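Local coordinates for protein apical membrane antigen 1 (Babesia divergens, PDB 4APM) that probably takes part in host-cell invasion by the parasite at the moving junction, as a membrane-held surface antigen whose ectodomain, in three domains, binds calcium, at residues Gly34-Glu37 against Thr42-Arg45; Ala254-Asn259 against Asn315-Asp320; Lys56-Gly61 against Pro165-Arg170; Glu250-Leu255 against Gly324-Ile329; Val401-Lys404 against Gly410-Tyr413. All coordinates share one frame; numbering follows the deposited sequence.

Along the chain, interactions 1 and 3 open first, then 4 and 2, which start on the same helix 249-257, and finally 5. Interactions 2 and 4 are nearly one site, their centres about 4 Å apart: the helix lies against neighbouring strands 316-320 and 325-329 of one antiparallel sheet. Interaction 3 touches interaction 2 where Lys-56 packs on Phe-257, and touches interaction 1 where Pro-165 meets Arg-45. Interactions 1 and 5 are surface hairpins towards opposite ends of the molecule, with centres about 53 Å apart. This is consistent with an elongated ectodomain piece, with buried contacts 2 and 4 nearest its middle.

Interaction 1. Residues Gly34-Glu37 against Thr42-Arg45; sequences GGTE and TQHR
Glu-37 and His-44 face each other as an antiparallel hydrogen-bonded pair, and their two backbone bonds carry the polar part of the contact. Glu-37 N gives its hydrogen to His-44 O at 2.9 Å. The return bond, from His-44 N to Glu-37 O at 2.8 Å, is just as short. Next along, Thr-36 and Arg-45 form the non-hydrogen-bonded pair, with CA atoms 4.3 Å apart. CA-H...O contacts accompany this pair: Arg-45 CA lies 3.1 Å from Gly-35 O, and Thr-36 CA comes similarly close to His-44 O.

The side-chain packing is modest and centres on Thr-36. Its methyl CG2 sits opposite the backbone N across the CA-CB bond (chi1 -45°, measured to OG1), which turns it to the amide end of Gln-43. Thr-36 CG2 is modelled 3.0 Å from Gln-43 OE1, closer than a methyl normally sits to an oxygen, so the detail is doubtful. The two side chains cross at about a right angle, Gln-43 folding back at chi2 to get there. Thr-36 OG1 meets the aliphatic root of Arg-45 at CG, 4.1 Å off. The Arg-45 guanidinium goes elsewhere, with NH2 bonded to Asp-263 O.

Glu-37 and His-44 direct their side chains to the other face, where they meet the loop residues Lys-145 and Tyr-146 respectively. At the start of the ladder Gly-34 and Gly-35 both face Met-46, a classic beta bulge. The whole is a two-stranded antiparallel hairpin on the protein surface, strand 35-39 joined by a short turn to strand 42-46.

Interaction 2. Residues Ala254-Asn259 against Asn315-Asp320; sequences ALMFEN and NWANYD
Helix-on-sheet packing is the element here: the last turn of helix 249-257 puts Met-256 against Trp-316 and Ala-317 at the start of strand 316-320 and the loop residue Asn-315 just before it. No hydrogen bond crosses between the two segments. One long side chain makes the contact, laid over backbone and a methyl group, and all four residues are buried.

Met-256 starts towards the strand with CG opposite its own backbone N (chi1 167°), then bends at chi2 and again at chi3. The bends swing SD to the backbone and turn the SD-CE bond roughly along the strand. The sulfur rests by the peptide that joins Asn-315 to Trp-316, with SD 3.5 Å from Asn-315 O and 3.7 Å from Trp-316 N. Beyond it the terminal methyl curls to Ala-317, so that CE meets the alanine CB at 3.7 Å. Met-256 CB approaches that same alanine CB at 4.0 Å, which places the small side chain against both ends of the methionine. The middle of the chain runs past the backbone of Trp-316, where Met-256 CG is 3.9 Å from Trp-316 O.

Asn-315 and Trp-316 start away from the helix at CB. The Trp-316 ring has Asn-315 CB over its centre on one face, while its NE1 is hydrogen-bonded to Phe-19 O. Asn-315 ND2 reaches Gly-311 O, and its OD1 takes a bond from Ala-261 N. Strand 316-320 runs between strands 325-329 and 342-346 in the antiparallel sheet; Cys-252, one turn earlier on the helix, also touches Ala-317, and Phe-257 turns the other way to meet Tyr-30 edge-to-face.

Interaction 3. Residues Lys56-Gly61 against Pro165-Arg170; sequences KVINLG and PMQYNR
The flat group in this contact is the side-chain amide of Gln-167, and both its ends are gripped within its plane. Lys-56 NZ comes to the oxygen end, 2.7 Å from Gln-167 OE1, lying in the plane of the amide carbonyl. At the nitrogen end Gln-167 NE2 bonds back to Pro-165 O, also at 2.7 Å, with the acceptor only 6° out of the amide plane. A second bond from NE2, to Asp-32 O, adds to the grip on the same group.

Lys-56 reaches the amide with a fully stretched chain. CG is opposite the backbone N (chi1 172°) and every later torsion is close to straight, which carries the ammonium from strand 56-60 across to the loop, where the two side chains meet at about a right angle. Two residues on, Ile-58 packs CG2 against the backbone oxygen, Gln-167 O, at 3.7 Å; its apolar touch is CD1 to Gln-167 CB at 4.1 Å.

The ammonium of buried Lys-56 bonds three carbonyl oxygens: Gln-167 OE1, Ile-29 O and Tyr-30 O. It also makes a cation-pi contact with Tyr-204. The three carbonyl oxygens and the Tyr-204 ring would probably stabilise the charge. Bonds at both ends of the glutamine amide fix which way round it sits, and the Lys-56 bond ties the irregular 165-170 loop to the strand.

Interaction 4. Residues Glu250-Leu255 against Gly324-Ile329; sequences EECSAL and GLCRVI
Cys-252 and Cys-326 make the tight part of this contact, a disulfide with the two SG atoms 2.1 Å apart. In both residues the sulfur lies opposite the residue's own backbone N (chi1 180° for Cys-252), reaching straight out from helix or strand to meet its partner between them. The S-S torsion is 68°. Cys-252 CB and Cys-326 CB are 3.6 Å apart, and the CA atoms of the two cysteines 5.5 Å. Both half-cystines are buried, and Cys-252 also touches Tyr-319 of the adjoining strand.

One turn further along the helix the packing is much looser. Leu-255, partly exposed, leans towards the strand, and its CD1 serves as the shared touching point: it is 4.3 Å from Cys-326 SG and 4.4 Å from Val-328 CG1. The CA atoms of Leu-255 and Val-328 are already 8.2 Å apart, and no hydrogen bond links the two segments. Phe-242 of strand 242-245 touches both Leu-255 and Val-328. On the partly exposed side of the helix Glu-251 turns to Arg-247 in a salt bridge, whereas Arg-327 starts away from the helix, and its NH1 bonds Ile-238 O and Ser-240 OG.

Helix and strand run nearly in the same direction, 26° apart, with axes 8.8 Å from each other. This is a helix packed on an antiparallel sheet and stapled to it by a disulfide, within the cystine-bonded ectodomain of the AMA1 family.

Interaction 5. Residues Val401-Lys404 against Gly410-Tyr413; sequences VHEK and GTYY. With ACT (acetate ion), chain D.
Two torsions set Lys-404 beside Tyr-412: the lysine carries CG opposite its backbone N (chi1 -175°), while Tyr-412 CG takes the crowded position between its own N and carbonyl carbon (chi1 70°). The side chains then run side by side in the same direction. Lys-404 CB lies over the ring face, 4.1 Å from the centroid of Tyr-412, in a CH-pi contact. Further out, Lys-404 NZ bonds OXT of an acetate, probably from the crystallisation liquor, at 2.7 Å; the acetate methyl sits at the edge of the Tyr-412 ring.

On the other face Glu-403 lies alongside Tyr-413, pointing the same way, with carboxylate and ring planes 71° apart. Val-401 CG1 adds a looser touch to Tyr-413 CB at 4.0 Å. The carboxylate also forms a salt bridge with Arg-392.

The backbones pair through Lys-404 N to Tyr-412 O and Tyr-412 N to Lys-404 O, both 2.7 Å. This hairpin ends a mixed sheet: strand 400-406 is outermost within the chain, strand 410-416 lies between it and strand 387-389, and Tyr-412 OH reaches Ala-340 N, just past strand 335-339.

Interaction 1. Residues Gly34-Glu37 against Thr42-Arg45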
# COMPACT_ATOMS: atom_id res chain seq x y z
N GLY A 34 9.24 0.23 -13.37
CA GLY A 34 8.57 1.28 -14.10
C GLY A 34 9.52 2.16 -14.87
O GLY A 34 9.08 2.99 -15.65
N GLY A 35 10.82 1.98 -14.64
CA GLY A 35 11.85 2.74 -15.34
C GLY A 35 12.83 1.90 -16.17
O GLY A 35 13.06 0.71 -15.89
N THR A 36 13.39 2.53 -17.20
CA THR A 36 14.45 1.94 -18.00
C THR A 36 15.62 2.90 -18.14
O THR A 36 15.42 4.11 -18.30
CB THR A 36 13.97 1.57 -19.41
OG1 THR A 36 12.71 0.92 -19.32
CG2 THR A 36 14.95 0.62 -20.09
N GLU A 37 16.83 2.37 -18.00
CA GLU A 37 18.04 3.17 -18.15
C GLU A 37 19.13 2.38 -18.85
O GLU A 37 19.32 1.17 -18.62
CB GLU A 37 18.55 3.70 -16.81
CG GLU A 37 17.52 4.49 -16.02
CD GLU A 37 17.22 5.84 -16.63
OE1 GLU A 37 18.08 6.36 -17.38
OE2 GLU A 37 16.12 6.38 -16.37
N THR A 42 23.29 -1.24 -23.23
CA THR A 42 22.03 -1.93 -22.95
C THR A 42 21.01 -1.07 -22.18
O THR A 42 21.37 -0.18 -21.40
CB THR A 42 22.24 -3.27 -22.20
OG1 THR A 42 23.62 -3.64 -22.24
CG2 THR A 42 21.41 -4.37 -22.84
N GLN A 43 19.73 -1.32 -22.45
CA GLN A 43 18.65 -0.82 -21.62
C GLN A 43 18.34 -1.85 -20.52
O GLN A 43 18.31 -3.05 -20.77
CB GLN A 43 17.40 -0.54 -22.46
CG GLN A 43 17.54 0.62 -23.44
CD GLN A 43 17.41 1.99 -22.79
OE1 GLN A 43 16.46 2.25 -22.06
NE2 GLN A 43 18.36 2.87 -23.07
N HIS A 44 18.21 -1.37 -19.28
CA HIS A 44 17.80 -2.23 -18.17
C HIS A 44 16.62 -1.62 -17.44
O HIS A 44 16.50 -0.41 -17.33
CB HIS A 44 18.97 -2.48 -17.24
CG HIS A 44 19.98 -3.47 -17.79
ND1 HIS A 44 20.94 -3.13 -18.67
CD2 HIS A 44 20.13 -4.85 -17.56
CE1 HIS A 44 21.66 -4.21 -18.99
NE2 HIS A 44 21.18 -5.26 -18.30
N ARG A 45 15.67 -2.46 -17.05
CA ARG A 45 14.53 -1.98 -16.29
C ARG A 45 14.86 -1.89 -14.80
O ARG A 45 15.67 -2.66 -14.27
CB ARG A 45 13.33 -2.89 -16.51
CG ARG A 45 12.80 -2.90 -17.93
CD ARG A 45 11.56 -3.77 -18.01
NE ARG A 45 10.36 -3.00 -17.69
CZ ARG A 45 9.17 -3.54 -17.45
NH1 ARG A 45 9.03 -4.86 -17.47
NH2 ARG A 45 8.14 -2.76 -17.15

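Interaction 2. Residues Ala254-Asn259 against Asn315-Asp320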
# COMPACT_ATOMS: atom_id res chain seq x y z
N ALA A 254 -2.72 -9.31 1.74
CA ALA A 254 -1.89 -10.14 0.84
C ALA A 254 -2.63 -10.51 -0.45
O ALA A 254 -2.02 -10.66 -1.51
CB ALA A 254 -1.41 -11.41 1.56
N LEU A 255 -3.95 -10.68 -0.33
CA LEU A 255 -4.83 -11.02 -1.46
C LEU A 255 -4.88 -9.89 -2.47
O LEU A 255 -4.89 -10.10 -3.67
CB LEU A 255 -6.26 -11.23 -0.92
CG LEU A 255 -7.21 -12.27 -1.50
CD1 LEU A 255 -8.66 -11.87 -1.24
CD2 LEU A 255 -6.97 -12.57 -2.97
N MET A 256 -5.08 -8.67 -1.96
CA MET A 256 -5.12 -7.48 -2.78
C MET A 256 -3.74 -7.22 -3.44
O MET A 256 -3.65 -6.88 -4.64
CB MET A 256 -5.55 -6.30 -1.92
CG MET A 256 -5.33 -4.97 -2.60
SD MET A 256 -4.41 -3.76 -1.68
CE MET A 256 -4.86 -3.89 0.07
N PHE A 257 -2.69 -7.34 -2.64
CA PHE A 257 -1.32 -7.09 -3.13
C PHE A 257 -0.98 -7.93 -4.40
O PHE A 257 -0.38 -7.42 -5.34
CB PHE A 257 -0.32 -7.35 -2.01
CG PHE A 257 1.12 -7.13 -2.41
CD1 PHE A 257 1.64 -5.85 -2.54
CD2 PHE A 257 1.98 -8.21 -2.57
CE1 PHE A 257 2.99 -5.65 -2.85
CE2 PHE A 257 3.32 -8.01 -2.88
CZ PHE A 257 3.83 -6.73 -3.02
N GLU A 258 -1.41 -9.19 -4.43
CA GLU A 258 -1.15 -10.07 -5.56
C GLU A 258 -1.73 -9.52 -6.86
O GLU A 258 -1.33 -9.95 -7.93
CB GLU A 258 -1.78 -11.44 -5.32
CG GLU A 258 -1.18 -12.21 -4.19
CD GLU A 258 -1.70 -13.64 -4.16
OE1 GLU A 258 -2.84 -13.87 -4.65
OE2 GLU A 258 -0.95 -14.52 -3.68
N ASN A 259 -2.73 -8.63 -6.74
CA ASN A 259 -3.51 -8.12 -7.86
C ASN A 259 -3.24 -6.66 -8.09
O ASN A 259 -3.92 -6.01 -8.91
CB ASN A 259 -5.00 -8.35 -7.59
CG ASN A 259 -5.37 -9.82 -7.58
OD1 ASN A 259 -5.58 -10.44 -6.52
ND2 ASN A 259 -5.32 -10.43 -8.75
N ASN A 315 -5.48 -1.77 -6.18
CA ASN A 315 -4.53 -1.25 -5.19
C ASN A 315 -5.06 -0.98 -3.77
O ASN A 315 -4.33 -0.47 -2.93
CB ASN A 315 -3.90 0.06 -5.72
CG ASN A 315 -3.15 -0.13 -7.03
OD1 ASN A 315 -2.60 -1.22 -7.29
ND2 ASN A 315 -3.05 0.94 -7.83
N TRP A 316 -6.35 -1.24 -3.56
CA TRP A 316 -7.05 -0.83 -2.33
C TRP A 316 -8.02 -1.91 -1.99
O TRP A 316 -8.49 -2.65 -2.88
CB TRP A 316 -7.84 0.48 -2.55
CG TRP A 316 -7.15 1.56 -3.36
CD1 TRP A 316 -6.44 2.66 -2.87
CD2 TRP A 316 -7.15 1.73 -4.83
NE1 TRP A 316 -5.99 3.46 -3.92
CE2 TRP A 316 -6.38 2.94 -5.11
CE3 TRP A 316 -7.64 0.98 -5.89
CZ2 TRP A 316 -6.18 3.40 -6.40
CZ3 TRP A 316 -7.44 1.47 -7.20
CH2 TRP A 316 -6.72 2.66 -7.44
N ALA A 317 -8.26 -2.09 -0.69
CA ALA A 317 -9.21 -3.09 -0.21
C ALA A 317 -9.92 -2.60 1.05
O ALA A 317 -9.35 -1.81 1.83
CB ALA A 317 -8.52 -4.42 0.07
N ASN A 318 -11.15 -3.06 1.23
CA ASN A 318 -11.91 -2.84 2.46
C ASN A 318 -11.99 -4.12 3.21
O ASN A 318 -12.48 -5.12 2.70
CB ASN A 318 -13.33 -2.43 2.12
CG ASN A 318 -13.38 -1.27 1.18
OD1 ASN A 318 -13.44 -1.47 -0.03
ND2 ASN A 318 -13.25 -0.06 1.71
N TYR A 319 -11.47 -4.11 4.43
CA TYR A 319 -11.52 -5.26 5.27
C TYR A 319 -12.50 -5.00 6.40
O TYR A 319 -12.29 -4.11 7.21
CB TYR A 319 -10.15 -5.58 5.83
CG TYR A 319 -10.22 -6.70 6.81
CD1 TYR A 319 -10.66 -7.97 6.41
CD2 TYR A 319 -9.99 -6.48 8.16
CE1 TYR A 319 -10.74 -9.02 7.32
CE2 TYR A 319 -10.08 -7.50 9.08
CZ TYR A 319 -10.46 -8.76 8.66
OH TYR A 319 -10.58 -9.75 9.58
N ASP A 320 -13.56 -5.79 6.44
CA ASP A 320 -14.55 -5.68 7.50
C ASP A 320 -14.15 -6.61 8.63
O ASP A 320 -14.25 -7.83 8.49
CB ASP A 320 -15.94 -6.07 6.98
CG ASP A 320 -17.03 -5.79 8.01
OD1 ASP A 320 -16.81 -6.05 9.22
OD2 ASP A 320 -18.09 -5.29 7.60

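Interaction 3. Residues Lys56-Gly61 against Pro165-Arg170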
# COMPACT_ATOMS: atom_id res chain seq x y z
N LYS A 56 6.55 -5.86 1.75
CA LYS A 56 6.90 -6.55 0.51
C LYS A 56 8.18 -7.33 0.70
O LYS A 56 9.23 -6.73 0.98
CB LYS A 56 7.05 -5.59 -0.67
CG LYS A 56 7.60 -6.24 -1.94
CD LYS A 56 7.38 -5.34 -3.15
CE LYS A 56 8.21 -5.79 -4.35
NZ LYS A 56 7.76 -5.02 -5.56
N VAL A 57 8.08 -8.65 0.58
CA VAL A 57 9.24 -9.50 0.52
C VAL A 57 9.22 -10.26 -0.80
O VAL A 57 8.18 -10.37 -1.46
CB VAL A 57 9.31 -10.53 1.69
CG1 VAL A 57 9.32 -9.84 3.04
CG2 VAL A 57 8.21 -11.58 1.60
N ILE A 58 10.38 -10.78 -1.19
CA ILE A 58 10.44 -11.65 -2.34
C ILE A 58 10.71 -13.06 -1.86
O ILE A 58 11.73 -13.29 -1.20
CB ILE A 58 11.53 -11.20 -3.34
CG1 ILE A 58 11.43 -9.67 -3.61
CG2 ILE A 58 11.45 -12.02 -4.62
CD1 ILE A 58 10.13 -9.22 -4.28
N ASN A 59 9.78 -13.98 -2.13
CA ASN A 59 9.97 -15.41 -1.84
C ASN A 59 10.90 -16.08 -2.87
O ASN A 59 10.69 -15.98 -4.09
CB ASN A 59 8.62 -16.15 -1.84
CG ASN A 59 7.73 -15.74 -0.69
OD1 ASN A 59 8.21 -15.30 0.37
ND2 ASN A 59 6.41 -15.89 -0.88
N LEU A 60 11.91 -16.79 -2.39
CA LEU A 60 12.92 -17.36 -3.29
C LEU A 60 12.78 -18.88 -3.44
O LEU A 60 12.40 -19.58 -2.50
CB LEU A 60 14.32 -16.96 -2.84
CG LEU A 60 14.56 -15.45 -2.80
CD1 LEU A 60 16.02 -15.16 -2.42
CD2 LEU A 60 14.21 -14.80 -4.14
N GLY A 61 13.06 -19.38 -4.65
CA GLY A 61 13.05 -20.81 -4.94
C GLY A 61 13.89 -21.65 -3.98
O GLY A 61 13.49 -22.74 -3.59
N PRO A 165 16.93 -5.95 -9.73
CA PRO A 165 15.56 -5.49 -9.61
C PRO A 165 14.54 -6.61 -9.82
O PRO A 165 13.33 -6.36 -9.75
CB PRO A 165 15.46 -4.45 -10.71
CG PRO A 165 16.37 -4.97 -11.79
CD PRO A 165 17.49 -5.68 -11.07
N MET A 166 15.01 -7.84 -10.08
CA MET A 166 14.09 -8.97 -10.25
C MET A 166 13.15 -9.17 -9.06
O MET A 166 13.55 -9.09 -7.90
CB MET A 166 14.85 -10.26 -10.54
CG MET A 166 15.38 -10.32 -11.98
SD MET A 166 16.04 -11.94 -12.45
CE MET A 166 14.58 -12.97 -12.27
N GLN A 167 11.89 -9.43 -9.35
CA GLN A 167 10.89 -9.53 -8.31
C GLN A 167 9.97 -10.68 -8.58
O GLN A 167 9.48 -11.32 -7.67
CB GLN A 167 10.10 -8.22 -8.21
CG GLN A 167 10.99 -7.02 -7.88
CD GLN A 167 10.39 -5.71 -8.31
OE1 GLN A 167 9.36 -5.27 -7.76
NE2 GLN A 167 11.05 -5.03 -9.25
N TYR A 168 9.77 -10.98 -9.85
CA TYR A 168 8.85 -12.04 -10.24
C TYR A 168 9.41 -12.85 -11.41
O TYR A 168 9.77 -12.29 -12.44
CB TYR A 168 7.50 -11.45 -10.63
CG TYR A 168 6.48 -12.50 -10.98
CD1 TYR A 168 5.73 -13.12 -9.99
CD2 TYR A 168 6.30 -12.90 -12.30
CE1 TYR A 168 4.78 -14.06 -10.31
CE2 TYR A 168 5.37 -13.86 -12.63
CZ TYR A 168 4.61 -14.43 -11.64
OH TYR A 168 3.67 -15.37 -11.98
N ASN A 169 9.47 -14.16 -11.24
CA ASN A 169 9.98 -15.04 -12.29
C ASN A 169 9.47 -16.46 -12.08
O ASN A 169 9.87 -17.13 -11.13
CB ASN A 169 11.52 -15.00 -12.32
CG ASN A 169 12.11 -15.74 -13.52
OD1 ASN A 169 11.44 -15.96 -14.52
ND2 ASN A 169 13.36 -16.14 -13.40
N ARG A 170 8.55 -16.88 -12.94
CA ARG A 170 7.79 -18.14 -12.78
C ARG A 170 7.48 -18.48 -11.32
O ARG A 170 6.49 -18.02 -10.74
CB ARG A 170 8.51 -19.30 -13.49
CG ARG A 170 8.79 -19.05 -14.96
CD ARG A 170 9.81 -20.03 -15.55
NE ARG A 170 9.27 -21.38 -15.76
CZ ARG A 170 8.63 -21.78 -16.87
NH1 ARG A 170 8.42 -20.94 -17.88
NH2 ARG A 170 8.18 -23.02 -16.96

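Interaction 4. Residues Glu250-Leu255 against Gly324-Ile329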
# COMPACT_ATOMS: atom_id res chain seq x y z
N GLU A 250 -4.29 -8.76 7.52
CA GLU A 250 -3.08 -9.18 6.77
C GLU A 250 -3.34 -10.08 5.56
O GLU A 250 -2.69 -9.94 4.51
CB GLU A 250 -2.08 -9.87 7.68
CG GLU A 250 -1.75 -9.06 8.90
CD GLU A 250 -2.62 -9.43 10.08
OE1 GLU A 250 -3.77 -8.91 10.16
OE2 GLU A 250 -2.15 -10.24 10.91
N GLU A 251 -4.22 -11.06 5.74
CA GLU A 251 -4.61 -11.94 4.66
C GLU A 251 -5.31 -11.12 3.57
O GLU A 251 -4.95 -11.20 2.40
CB GLU A 251 -5.52 -13.06 5.15
CG GLU A 251 -5.66 -14.21 4.16
CD GLU A 251 -6.16 -15.49 4.82
OE1 GLU A 251 -7.32 -15.49 5.32
OE2 GLU A 251 -5.37 -16.45 4.92
N CYS A 252 -6.26 -10.29 3.97
CA CYS A 252 -6.89 -9.37 3.02
C CYS A 252 -5.84 -8.52 2.25
O CYS A 252 -5.86 -8.41 1.00
CB CYS A 252 -7.83 -8.45 3.77
SG CYS A 252 -8.64 -7.28 2.69
N SER A 253 -4.87 -8.00 3.01
CA SER A 253 -3.83 -7.22 2.42
C SER A 253 -3.03 -8.06 1.40
O SER A 253 -2.77 -7.59 0.28
CB SER A 253 -2.91 -6.64 3.50
OG SER A 253 -1.95 -5.80 2.92
N ALA A 254 -2.72 -9.31 1.74
CA ALA A 254 -1.89 -10.14 0.84
C ALA A 254 -2.63 -10.51 -0.45
O ALA A 254 -2.02 -10.66 -1.51
CB ALA A 254 -1.41 -11.41 1.56
N LEU A 255 -3.95 -10.68 -0.33
CA LEU A 255 -4.83 -11.02 -1.46
C LEU A 255 -4.88 -9.89 -2.47
O LEU A 255 -4.89 -10.10 -3.67
CB LEU A 255 -6.26 -11.23 -0.92
CG LEU A 255 -7.21 -12.27 -1.50
CD1 LEU A 255 -8.66 -11.87 -1.24
CD2 LEU A 255 -6.97 -12.57 -2.97
N GLY A 324 -15.04 -10.39 8.36
CA GLY A 324 -13.90 -10.94 7.65
C GLY A 324 -14.00 -10.80 6.14
O GLY A 324 -13.15 -11.32 5.40
N LEU A 325 -15.01 -10.09 5.65
CA LEU A 325 -15.09 -9.95 4.21
C LEU A 325 -14.06 -8.94 3.69
O LEU A 325 -14.05 -7.77 4.10
CB LEU A 325 -16.50 -9.64 3.74
CG LEU A 325 -16.73 -9.64 2.23
CD1 LEU A 325 -16.63 -11.03 1.62
CD2 LEU A 325 -18.10 -9.06 1.93
N CYS A 326 -13.20 -9.41 2.81
CA CYS A 326 -12.23 -8.58 2.15
C CYS A 326 -12.74 -8.20 0.75
O CYS A 326 -12.92 -9.06 -0.09
CB CYS A 326 -10.90 -9.33 2.03
SG CYS A 326 -9.57 -8.42 1.19
N ARG A 327 -13.01 -6.92 0.51
CA ARG A 327 -13.46 -6.48 -0.81
C ARG A 327 -12.33 -5.75 -1.54
O ARG A 327 -12.00 -4.63 -1.19
CB ARG A 327 -14.69 -5.59 -0.71
CG ARG A 327 -15.89 -6.22 0.00
CD ARG A 327 -17.18 -5.43 -0.30
NE ARG A 327 -17.09 -4.02 0.11
CZ ARG A 327 -17.00 -2.98 -0.72
NH1 ARG A 327 -17.03 -3.14 -2.05
NH2 ARG A 327 -16.94 -1.75 -0.22
N VAL A 328 -11.73 -6.38 -2.54
CA VAL A 328 -10.73 -5.67 -3.30
C VAL A 328 -11.31 -4.89 -4.47
O VAL A 328 -12.30 -5.30 -5.08
CB VAL A 328 -9.40 -6.45 -3.52
CG1 VAL A 328 -9.40 -7.82 -2.85
CG2 VAL A 328 -8.91 -6.44 -4.96
N ILE A 329 -10.83 -3.65 -4.61
CA ILE A 329 -11.39 -2.70 -5.56
C ILE A 329 -10.33 -2.16 -6.53
O ILE A 329 -9.15 -2.21 -6.26
CB ILE A 329 -12.09 -1.51 -4.86
CG1 ILE A 329 -11.09 -0.73 -3.98
CG2 ILE A 329 -13.33 -2.00 -4.10
CD1 ILE A 329 -11.65 0.56 -3.40

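Interaction 5. Residues Val401-Lys404 against Gly410-Tyr413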
# COMPACT_ATOMS: atom_id res chain seq x y z
N VAL A 401 -32.90 7.20 12.80
CA VAL A 401 -31.49 7.50 13.04
C VAL A 401 -31.02 6.76 14.27
O VAL A 401 -31.71 6.74 15.28
CB VAL A 401 -31.25 9.01 13.24
CG1 VAL A 401 -29.78 9.27 13.54
CG2 VAL A 401 -31.68 9.79 12.01
N HIS A 402 -29.89 6.06 14.15
CA HIS A 402 -29.29 5.38 15.28
C HIS A 402 -27.96 5.98 15.57
O HIS A 402 -27.43 6.77 14.79
CB HIS A 402 -29.11 3.89 14.99
CG HIS A 402 -30.39 3.15 14.70
ND1 HIS A 402 -30.80 2.09 15.43
CD2 HIS A 402 -31.36 3.35 13.71
CE1 HIS A 402 -31.97 1.65 14.94
NE2 HIS A 402 -32.30 2.40 13.87
N GLU A 403 -27.39 5.57 16.69
CA GLU A 403 -26.05 5.98 17.07
C GLU A 403 -25.20 4.74 17.22
O GLU A 403 -25.66 3.72 17.73
CB GLU A 403 -26.09 6.78 18.36
CG GLU A 403 -26.44 8.23 18.14
CD GLU A 403 -27.06 8.88 19.36
OE1 GLU A 403 -26.45 8.81 20.45
OE2 GLU A 403 -28.16 9.48 19.21
N LYS A 404 -23.97 4.83 16.73
CA LYS A 404 -23.02 3.74 16.88
C LYS A 404 -21.70 4.30 17.37
O LYS A 404 -21.35 5.44 17.05
CB LYS A 404 -22.84 3.00 15.55
CG LYS A 404 -21.96 1.77 15.64
CD LYS A 404 -22.61 0.57 14.97
CE LYS A 404 -21.64 -0.60 14.95
NZ LYS A 404 -21.97 -1.62 13.91
N GLY A 410 -15.48 8.28 18.27
CA GLY A 410 -16.60 7.95 19.16
C GLY A 410 -17.90 7.82 18.36
O GLY A 410 -17.91 7.17 17.30
N THR A 411 -18.96 8.48 18.83
CA THR A 411 -20.32 8.20 18.36
C THR A 411 -20.59 8.79 16.98
O THR A 411 -20.26 9.95 16.71
CB THR A 411 -21.40 8.76 19.34
OG1 THR A 411 -21.07 8.39 20.68
CG2 THR A 411 -22.79 8.21 19.01
N TYR A 412 -21.25 8.01 16.13
CA TYR A 412 -21.71 8.54 14.85
C TYR A 412 -23.06 7.95 14.54
O TYR A 412 -23.54 7.09 15.26
CB TYR A 412 -20.69 8.20 13.73
CG TYR A 412 -20.65 6.73 13.37
CD1 TYR A 412 -19.91 5.83 14.13
CD2 TYR A 412 -21.36 6.24 12.27
CE1 TYR A 412 -19.90 4.48 13.83
CE2 TYR A 412 -21.34 4.88 11.95
CZ TYR A 412 -20.61 4.01 12.74
OH TYR A 412 -20.59 2.68 12.44
N TYR A 413 -23.64 8.36 13.42
CA TYR A 413 -25.04 8.11 13.12
C TYR A 413 -25.25 7.31 11.85
O TYR A 413 -24.53 7.51 10.85
CB TYR A 413 -25.79 9.44 13.01
CG TYR A 413 -25.51 10.33 14.17
CD1 TYR A 413 -26.18 10.15 15.38
CD2 TYR A 413 -24.48 11.27 14.12
CE1 TYR A 413 -25.88 10.93 16.48
CE2 TYR A 413 -24.17 12.05 15.22
CZ TYR A 413 -24.88 11.88 16.40
OH TYR A 413 -24.59 12.64 17.49
C ACT D . -23.53 -0.16 10.74
O ACT D . -24.61 -0.33 10.14
OXT ACT D . -23.09 -1.02 11.52
CH3 ACT D . -22.74 1.11 10.52